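Local coordinates for protein adenosine deaminase (Burkholderia ambifaria, PDB 4GXW) that binds zinc and probably removes the amino group of a purine such as adenine or adenosine by hydrolysis, at residues 167-171 and 201-206; 182-187 and 211-215. Numbering follows the deposited sequence.

Interaction 1: residues 167-171 and 201-206; sequences AVAIV and KAYRDA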
loop_
_atom_site.group_PDB
_atom_site.type_symbol
_atom_site.label_atom_id
_atom_site.label_comp_id
_atom_site.label_asym_id
_atom_site.label_seq_id
_atom_site.Cartn_x
_atom_site.Cartn_y
_atom_site.Cartn_z
ATOM N N ALA A 167 14.186 2.186 15.159
ATOM C CA ALA A 167 14.261 1.458 13.902
ATOM C C ALA A 167 15.179 0.236 14.038
ATOM O O ALA A 167 14.828 -0.861 13.597
ATOM C CB ALA A 167 14.733 2.385 12.769
ATOM N N VAL A 168 16.338 0.424 14.669
ATOM C CA VAL A 168 17.233 -0.692 14.954
ATOM C C VAL A 168 16.531 -1.729 15.834
ATOM O O VAL A 168 16.672 -2.937 15.613
ATOM C CB VAL A 168 18.557 -0.206 15.590
ATOM C CG1 VAL A 168 19.420 -1.388 16.054
ATOM C CG2 VAL A 168 19.325 0.657 14.597
ATOM N N ALA A 169 15.750 -1.260 16.809
ATOM C CA ALA A 169 15.014 -2.164 17.695
ATOM C C ALA A 169 14.077 -3.094 16.916
ATOM O O ALA A 169 13.922 -4.268 17.260
ATOM C CB ALA A 169 14.247 -1.374 18.768
ATOM N N ILE A 170 13.462 -2.583 15.852
ATOM C CA ILE A 170 12.579 -3.408 15.027
ATOM C C ILE A 170 13.319 -4.578 14.391
ATOM O O ILE A 170 12.837 -5.722 14.416
ATOM C CB ILE A 170 11.922 -2.578 13.912
ATOM C CG1 ILE A 170 10.941 -1.578 14.521
ATOM C CG2 ILE A 170 11.233 -3.474 12.882
ATOM C CD1 ILE A 170 10.396 -0.595 13.520
ATOM N N VAL A 171 14.491 -4.299 13.828
ATOM C CA VAL A 171 15.267 -5.355 13.201
ATOM C C VAL A 171 15.702 -6.386 14.246
ATOM O O VAL A 171 15.664 -7.591 13.984
ATOM C CB VAL A 171 16.465 -4.812 12.392
ATOM C CG1 VAL A 171 17.187 -5.949 11.697
ATOM C CG2 VAL A 171 15.986 -3.798 11.356
ATOM N N LYS A 201 21.275 2.843 9.795
ATOM C CA LYS A 201 21.673 1.690 10.595
ATOM C C LYS A 201 20.665 0.543 10.531
ATOM O O LYS A 201 21.044 -0.628 10.380
ATOM C CB LYS A 201 21.931 2.115 12.040
ATOM C CG LYS A 201 22.659 1.083 12.870
ATOM C CD LYS A 201 23.058 1.665 14.221
ATOM C CE LYS A 201 23.616 0.604 15.125
ATOM N NZ LYS A 201 23.883 1.212 16.444
ATOM N N ALA A 202 19.385 0.879 10.625
ATOM C CA ALA A 202 18.350 -0.137 10.582
ATOM C C ALA A 202 18.331 -0.840 9.233
ATOM O O ALA A 202 18.133 -2.056 9.166
ATOM C CB ALA A 202 16.995 0.480 10.880
ATOM N N TYR A 203 18.540 -0.078 8.160
ATOM C CA TYR A 203 18.575 -0.671 6.821
ATOM C C TYR A 203 19.783 -1.584 6.644
ATOM O O TYR A 203 19.646 -2.693 6.117
ATOM C CB TYR A 203 18.462 0.404 5.716
ATOM C CG TYR A 203 17.017 0.803 5.502
ATOM C CD1 TYR A 203 16.381 1.691 6.366
ATOM C CD2 TYR A 203 16.276 0.252 4.473
ATOM C CE1 TYR A 203 15.040 2.019 6.192
ATOM C CE2 TYR A 203 14.941 0.574 4.298
ATOM C CZ TYR A 203 14.335 1.452 5.160
ATOM O OH TYR A 203 13.002 1.753 4.980
ATOM N N ARG A 204 20.950 -1.140 7.115
ATOM C CA ARG A 204 22.138 -1.991 7.109
ATOM C C ARG A 204 21.875 -3.294 7.852
ATOM O O ARG A 204 22.179 -4.387 7.360
ATOM C CB ARG A 204 23.318 -1.285 7.780
ATOM C CG ARG A 204 24.562 -2.166 7.922
ATOM C CD ARG A 204 25.497 -1.626 8.984
ATOM N NE ARG A 204 24.941 -1.793 10.325
ATOM C CZ ARG A 204 25.563 -1.427 11.442
ATOM N NH1 ARG A 204 26.762 -0.856 11.383
ATOM N NH2 ARG A 204 24.981 -1.623 12.618
ATOM N N ASP A 205 21.297 -3.181 9.040
ATOM C CA ASP A 205 21.044 -4.354 9.863
ATOM C C ASP A 205 20.025 -5.283 9.205
ATOM O O ASP A 205 20.188 -6.502 9.254
ATOM C CB ASP A 205 20.544 -3.948 11.257
ATOM C CG ASP A 205 21.624 -3.334 12.124
ATOM O OD1 ASP A 205 22.798 -3.258 11.708
ATOM O OD2 ASP A 205 21.283 -2.945 13.259
ATOM N N ALA A 206 18.977 -4.730 8.599
ATOM C CA ALA A 206 17.949 -5.568 7.978
ATOM C C ALA A 206 18.533 -6.383 6.837
ATOM O O ALA A 206 18.292 -7.591 6.741
ATOM C CB ALA A 206 16.788 -4.718 7.491
#
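Val-171, Val-168 and Ala-202 carry most of this helix-helix contact. The two helical segments run nearly parallel, with an angle of 13° between them. Their axes come within 8.4 Å, close for a helix pair. Small residues make this possible. The CB of Ala-202 points at the other helix and lies 3.5 Å from CB of Ala-167 and 3.8 Å from the backbone N of Val-168, so the CA atoms of Val-168 and Ala-202 are 4.5 Å apart. Val-171 fills the space one turn further on. Its CG2 packs 3.5 Å from the carbonyl O of Ala-202 and 4.1 Å from CB of Ala-206, while its CG1 sits 3.9 Å from CB of Asp-205. Val-168 lies nearer the solvent. Its CG2 meets CG of Lys-201 at 3.8 Å, and its CG1 lies 3.7 Å from OD2 of Asp-205. The other carboxylate oxygen of Asp-205, OD1, is turned to the neighbouring Arg-204 and forms a salt bridge with its NH2 at 2.9 Å; NE of Arg-204 also hydrogen-bonds to OD1 of Asp-205 at 2.9 Å. Contact across the pair is therefore van der Waals packing, mostly apolar. Helices 164-176 and 200-208 are neighbours on the outside of the barrel. Ala-167 and Ala-202 both rest on Ile-158 of strand 151-159, and Ala-206 reaches Ile-185 and Thr-213 on the next two strands.

Interaction 2: residues 182-187 and 211-215; sequences VAGIGI and FRTTA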
loop_
_atom_site.group_PDB
_atom_site.type_symbol
_atom_site.label_atom_id
_atom_site.label_comp_id
_atom_site.label_asym_id
_atom_site.label_seq_id
_atom_site.Cartn_x
_atom_site.Cartn_y
_atom_site.Cartn_z
ATOM N N VAL A 182 7.283 -13.057 7.528
ATOM C CA VAL A 182 7.824 -11.727 7.780
ATOM C C VAL A 182 9.053 -11.526 6.906
ATOM O O VAL A 182 10.098 -12.132 7.142
ATOM C CB VAL A 182 8.146 -11.551 9.278
ATOM C CG1 VAL A 182 8.675 -10.155 9.555
ATOM C CG2 VAL A 182 6.899 -11.825 10.113
ATOM N N ALA A 183 8.914 -10.675 5.894
ATOM C CA ALA A 183 9.815 -10.678 4.747
ATOM C C ALA A 183 10.824 -9.533 4.684
ATOM O O ALA A 183 11.845 -9.654 4.011
ATOM C CB ALA A 183 9.001 -10.715 3.462
ATOM N N GLY A 184 10.536 -8.419 5.343
ATOM C CA GLY A 184 11.417 -7.275 5.236
ATOM C C GLY A 184 10.882 -6.081 5.975
ATOM O O GLY A 184 9.868 -6.205 6.676
ATOM N N ILE A 185 11.552 -4.943 5.808
ATOM C CA ILE A 185 11.156 -3.711 6.483
ATOM C C ILE A 185 10.795 -2.606 5.510
ATOM O O ILE A 185 11.215 -2.606 4.349
ATOM C CB ILE A 185 12.241 -3.174 7.462
ATOM C CG1 ILE A 185 13.513 -2.777 6.702
ATOM C CG2 ILE A 185 12.528 -4.173 8.564
ATOM C CD1 ILE A 185 14.414 -1.852 7.497
ATOM N N GLY A 186 10.029 -1.653 6.023
ATOM C CA GLY A 186 9.724 -0.418 5.324
ATOM C C GLY A 186 9.940 0.778 6.245
ATOM O O GLY A 186 10.418 0.620 7.379
ATOM N N ILE A 187 9.610 1.977 5.765
ATOM C CA ILE A 187 9.657 3.186 6.589
ATOM C C ILE A 187 8.523 4.107 6.159
ATOM O O ILE A 187 8.308 4.317 4.963
ATOM C CB ILE A 187 11.035 3.905 6.527
ATOM C CG1 ILE A 187 11.078 5.065 7.520
ATOM C CG2 ILE A 187 11.359 4.412 5.118
ATOM C CD1 ILE A 187 12.488 5.595 7.760
ATOM N N PHE A 211 16.947 -9.686 5.233
ATOM C CA PHE A 211 15.630 -9.141 4.917
ATOM C C PHE A 211 15.654 -8.261 3.681
ATOM O O PHE A 211 16.656 -7.603 3.389
ATOM C CB PHE A 211 15.084 -8.354 6.113
ATOM C CG PHE A 211 14.754 -9.216 7.297
ATOM C CD1 PHE A 211 13.709 -10.131 7.234
ATOM C CD2 PHE A 211 15.497 -9.134 8.467
ATOM C CE1 PHE A 211 13.414 -10.943 8.325
ATOM C CE2 PHE A 211 15.205 -9.942 9.560
ATOM C CZ PHE A 211 14.169 -10.850 9.487
ATOM N N ARG A 212 14.536 -8.250 2.958
ATOM C CA ARG A 212 14.333 -7.256 1.908
ATOM C C ARG A 212 13.942 -5.930 2.541
ATOM O O ARG A 212 13.575 -5.882 3.727
ATOM C CB ARG A 212 13.261 -7.711 0.925
ATOM C CG ARG A 212 13.711 -8.859 0.030
ATOM C CD ARG A 212 12.540 -9.289 -0.788
ATOM N NE ARG A 212 12.808 -10.135 -1.944
ATOM C CZ ARG A 212 12.436 -11.406 -2.028
ATOM N NH1 ARG A 212 11.816 -11.987 -1.011
ATOM N NH2 ARG A 212 12.695 -12.103 -3.126
ATOM N N THR A 213 14.060 -4.845 1.782
ATOM C CA THR A 213 13.697 -3.539 2.298
ATOM C C THR A 213 12.970 -2.705 1.252
ATOM O O THR A 213 13.192 -2.835 0.045
ATOM C CB THR A 213 14.926 -2.734 2.841
ATOM O OG1 THR A 213 15.717 -2.244 1.763
ATOM C CG2 THR A 213 15.803 -3.543 3.797
ATOM N N THR A 214 12.112 -1.834 1.750
ATOM C CA THR A 214 11.416 -0.851 0.933
ATOM C C THR A 214 11.379 0.455 1.727
ATOM O O THR A 214 11.759 0.479 2.901
ATOM C CB THR A 214 9.996 -1.325 0.527
ATOM O OG1 THR A 214 9.418 -0.391 -0.398
ATOM C CG2 THR A 214 9.095 -1.490 1.742
ATOM N N ALA A 215 10.956 1.544 1.099
ATOM C CA ALA A 215 10.897 2.835 1.790
ATOM C C ALA A 215 9.927 3.792 1.129
ATOM O O ALA A 215 9.929 3.920 -0.096
ATOM C CB ALA A 215 12.289 3.484 1.839
HETATM O O HOH W 1 12.375 -11.518 2.066
#
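Two neighbouring parallel strands are joined here by three backbone hydrogen bonds. Arg-212 N donates to Ala-183 O (3.2 Å), Ile-185 N to Arg-212 O (3.1 Å) and Thr-214 N to Ile-185 O (2.9 Å). Ile-185 thus bonds through both its N and its O to the residues flanking Thr-213, its bridge partner. Both side chains of that pair have chi1 near +60° (p) and lie on the same face, where CG1 of Ile-185 meets CG2 of Thr-213 at 3.8 Å. Ile-187 takes the t rotamer, and its CG2 packs 3.5 Å from CB of Ala-215. Gly-184 has no side chain; a CB there would clash with Arg-212 O, as its CA is already 3.0 Å from that oxygen. Phe-211, in the m rotamer, lays its ring beside the incoming chain. The carbonyl O atoms of Val-182 and Ala-183 lie at the ring edge, 3.7 Å from CE1 and 3.8 Å from CD1 of Phe-211. Arg-212 is also m at chi1, then extended through chi2 and chi3. Its NH1 donates to a water (3.2 Å) that in turn donates to Ala-183 O (2.7 Å). Thr-214 is t, and its OG1 hydrogen-bonds to Asp-240. With helix 200-208 as the crossover, these strands form a beta-alpha-beta unit of the TIM barrel characteristic of adenosine deaminases.

Interaction 1 is a helix pair on the outer layer of the barrel, and interaction 2 is a strand pair in its wall; their centres are about 10 Å apart. Helix 200-208 connects the two strands of interaction 2. Tyr-203 ties the layers together: its OH lies 2.7 Å from Thr-214 O, a probable hydrogen bond, and 3.1 Å from Ile-187 CG2. A second probable bond, Ala-206 O to Phe-211 N at 2.9 Å, spans the turn from helix to strand. Interaction 2 leads toward the metal site. The Thr-214 side chain is about 9 Å from the zinc, and strand 212-217 goes on to the zinc ligand His-216. Interaction 1 lies away from that site.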